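Local coordinates for protein de novo designed WSHC8 (Synthetic construct, PDB 6O35) that assembles, by design, into an octamer of helical hairpins forming a bundle around a probable central pore, at residues E31-L36 with L70-T75. Residues are numbered along the deposited sequence; the frame is centred on the assembly and turned at random.
Sequences ELLKEL and LEAQLT
Between residues 31-36 and 70-75, on the antiparallel helices 3-50 and 55-101, the nearest CA atoms are those of L33 and A72, 7.8 Å apart, a closeness consistent with the small side chain of A72. From this pair the packing can be read as a worked example of a large residue set against a small one. L33 points toward the partner helix and, with its CG anti to the backbone N (chi1 174°), presents both branches to it. L33 CD2 lies 4.0 Å from A72 CB and L33 CD1 4.1 Å from the same atom, so the fork of the leucine straddles the alanine.

CD2 has a second neighbour in the side chain of Q73. That chain leaves its helix beside the interface, then bends at chi2 (-72°), which brings its amide back toward helix 3-50. The amide carbon, Q73 CD, sits 3.9 Å from L33 CD2, and Q73 NE2 is 4.0 Å from that methyl, a purely van der Waals touch. The polar end is held elsewhere: NE2 is hydrogen-bonded to Y69 OH one turn earlier, while OE1 receives a weak hydrogen bond from Q30 NE2 on the facing helix. With an alanine here in place of the glutamine, Y69 OH and Q30 NE2 would probably lose their amide partner and L33 CD2 its cover on that flank.

Neighbouring subunits add to the packing: L70 of a second subunit packs on both L33 and A72, and L32 of a third packs on Q73. Leucine-on-alanine packing bordered by a polar glutamine side chain is here part of the interface between the two helices of an antiparallel hairpin, the unit that eight chains repeat in this designed helical bundle.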
ATOM      1  N   GLU A  31     -20.129  15.401  -3.006  1.00 64.07           N
ATOM      2  CA  GLU A  31     -20.463  16.809  -2.831  1.00 60.74           C
ATOM      3  C   GLU A  31     -19.220  17.621  -2.483  1.00 58.63           C
ATOM      4  O   GLU A  31     -19.035  18.735  -2.984  1.00 56.53           O
ATOM      5  CB  GLU A  31     -21.527  16.966  -1.746  1.00 56.78           C
ATOM      6  CG  GLU A  31     -22.816  16.208  -2.025  1.00 51.08           C
ATOM      7  N   LEU A  32     -18.353  17.073  -1.625  1.00 48.57           N
ATOM      8  CA  LEU A  32     -17.121  17.766  -1.263  1.00 43.12           C
ATOM      9  C   LEU A  32     -16.229  17.962  -2.482  1.00 45.09           C
ATOM     10  O   LEU A  32     -15.770  19.076  -2.760  1.00 44.65           O
ATOM     11  CB  LEU A  32     -16.381  16.977  -0.183  1.00 39.71           C
ATOM     12  CG  LEU A  32     -15.181  17.666   0.466  1.00 47.76           C
ATOM     13  CD1 LEU A  32     -15.639  18.640   1.542  1.00 49.41           C
ATOM     14  CD2 LEU A  32     -14.218  16.639   1.039  1.00 54.38           C
ATOM     15  N   LEU A  33     -15.967  16.882  -3.222  1.00 50.45           N
ATOM     16  CA  LEU A  33     -15.135  16.984  -4.415  1.00 45.43           C
ATOM     17  C   LEU A  33     -15.744  17.940  -5.432  1.00 48.15           C
ATOM     18  O   LEU A  33     -15.025  18.709  -6.079  1.00 56.64           O
ATOM     19  CB  LEU A  33     -14.940  15.600  -5.032  1.00 50.36           C
ATOM     20  CG  LEU A  33     -14.200  15.552  -6.368  1.00 47.97           C
ATOM     21  CD1 LEU A  33     -12.847  16.236  -6.250  1.00 45.08           C
ATOM     22  CD2 LEU A  33     -14.040  14.115  -6.841  1.00 44.80           C
ATOM     23  N   LYS A  34     -17.070  17.907  -5.587  1.00 49.68           N
ATOM     24  CA  LYS A  34     -17.725  18.786  -6.549  1.00 57.05           C
ATOM     25  C   LYS A  34     -17.517  20.252  -6.192  1.00 62.51           C
ATOM     26  O   LYS A  34     -17.217  21.075  -7.066  1.00 63.72           O
ATOM     27  CB  LYS A  34     -19.216  18.453  -6.621  1.00 60.02           C
ATOM     28  CG  LYS A  34     -20.105  19.604  -7.065  1.00 58.11           C
ATOM     29  CD  LYS A  34     -21.533  19.130  -7.315  1.00 58.21           C
ATOM     30  CE  LYS A  34     -22.459  20.294  -7.625  1.00 57.66           C
ATOM     31  N   GLU A  35     -17.676  20.602  -4.914  1.00 67.70           N
ATOM     32  CA  GLU A  35     -17.487  21.987  -4.498  1.00 66.79           C
ATOM     33  C   GLU A  35     -16.051  22.439  -4.742  1.00 64.61           C
ATOM     34  O   GLU A  35     -15.811  23.453  -5.408  1.00 72.26           O
ATOM     35  CB  GLU A  35     -17.860  22.146  -3.024  1.00 63.85           C
ATOM     36  N   LEU A  36     -15.080  21.695  -4.206  1.00 55.32           N
ATOM     37  CA  LEU A  36     -13.683  22.079  -4.376  1.00 53.78           C
ATOM     38  C   LEU A  36     -13.276  22.033  -5.842  1.00 54.76           C
ATOM     39  O   LEU A  36     -12.586  22.936  -6.332  1.00 47.63           O
ATOM     40  CB  LEU A  36     -12.782  21.172  -3.540  1.00 42.33           C
ATOM     41  CG  LEU A  36     -13.017  21.186  -2.028  1.00 38.23           C
ATOM     42  CD1 LEU A  36     -11.866  20.499  -1.301  1.00 36.86           C
ATOM     43  CD2 LEU A  36     -13.207  22.600  -1.506  1.00 43.31           C
ATOM     44  N   LEU A  70      -9.058  12.940 -11.330  1.00 52.32           N
ATOM     45  CA  LEU A  70      -9.096  11.516 -11.637  1.00 41.10           C
ATOM     46  C   LEU A  70      -8.588  10.690 -10.463  1.00 41.31           C
ATOM     47  O   LEU A  70      -9.110   9.602 -10.185  1.00 39.82           O
ATOM     48  CB  LEU A  70      -8.271  11.235 -12.892  1.00 43.18           C
ATOM     49  CG  LEU A  70      -8.754  10.073 -13.761  1.00 48.63           C
ATOM     50  N   GLU A  71      -7.569  11.189  -9.760  1.00 41.35           N
ATOM     51  CA  GLU A  71      -7.048  10.473  -8.602  1.00 35.28           C
ATOM     52  C   GLU A  71      -8.063  10.447  -7.467  1.00 40.62           C
ATOM     53  O   GLU A  71      -8.221   9.423  -6.792  1.00 42.34           O
ATOM     54  CB  GLU A  71      -5.742  11.112  -8.135  1.00 37.29           C
ATOM     55  CG  GLU A  71      -4.577  10.906  -9.087  1.00 43.82           C
ATOM     56  N   ALA A  72      -8.762  11.563  -7.240  1.00 35.04           N
ATOM     57  CA  ALA A  72      -9.752  11.603  -6.170  1.00 37.44           C
ATOM     58  C   ALA A  72     -10.864  10.590  -6.415  1.00 44.73           C
ATOM     59  O   ALA A  72     -11.304   9.903  -5.486  1.00 42.70           O
ATOM     60  CB  ALA A  72     -10.330  13.011  -6.041  1.00 34.37           C
ATOM     61  N   GLN A  73     -11.336  10.487  -7.659  1.00 55.69           N
ATOM     62  CA  GLN A  73     -12.396   9.535  -7.972  1.00 47.25           C
ATOM     63  C   GLN A  73     -11.918   8.102  -7.768  1.00 43.08           C
ATOM     64  O   GLN A  73     -12.594   7.294  -7.120  1.00 48.99           O
ATOM     65  CB  GLN A  73     -12.883   9.742  -9.406  1.00 44.74           C
ATOM     66  CG  GLN A  73     -13.652  11.035  -9.633  1.00 48.48           C
ATOM     67  CD  GLN A  73     -15.034  11.023  -9.003  1.00 45.36           C
ATOM     68  OE1 GLN A  73     -15.282  10.309  -8.033  1.00 48.23           O
ATOM     69  NE2 GLN A  73     -15.943  11.814  -9.559  1.00 47.18           N
ATOM     70  N   LEU A  74     -10.747   7.767  -8.316  1.00 38.58           N
ATOM     71  CA  LEU A  74     -10.207   6.422  -8.143  1.00 38.77           C
ATOM     72  C   LEU A  74     -10.036   6.087  -6.668  1.00 44.11           C
ATOM     73  O   LEU A  74     -10.412   4.998  -6.217  1.00 50.32           O
ATOM     74  CB  LEU A  74      -8.872   6.297  -8.877  1.00 39.32           C
ATOM     75  CG  LEU A  74      -8.949   6.130 -10.392  1.00 41.80           C
ATOM     76  CD1 LEU A  74      -7.576   6.315 -11.022  1.00 39.15           C
ATOM     77  CD2 LEU A  74      -9.531   4.768 -10.748  1.00 32.42           C
ATOM     78  N   THR A  75      -9.463   7.014  -5.898  1.00 44.36           N
ATOM     79  CA  THR A  75      -9.249   6.768  -4.476  1.00 40.58           C
ATOM     80  C   THR A  75     -10.573   6.591  -3.742  1.00 40.87           C
ATOM     81  O   THR A  75     -10.711   5.691  -2.904  1.00 44.67           O
ATOM     82  CB  THR A  75      -8.442   7.914  -3.867  1.00 38.88           C
ATOM     83  OG1 THR A  75      -7.096   7.860  -4.356  1.00 42.00           O
ATOM     84  CG2 THR A  75      -8.434   7.819  -2.353  1.00 39.53           C
TER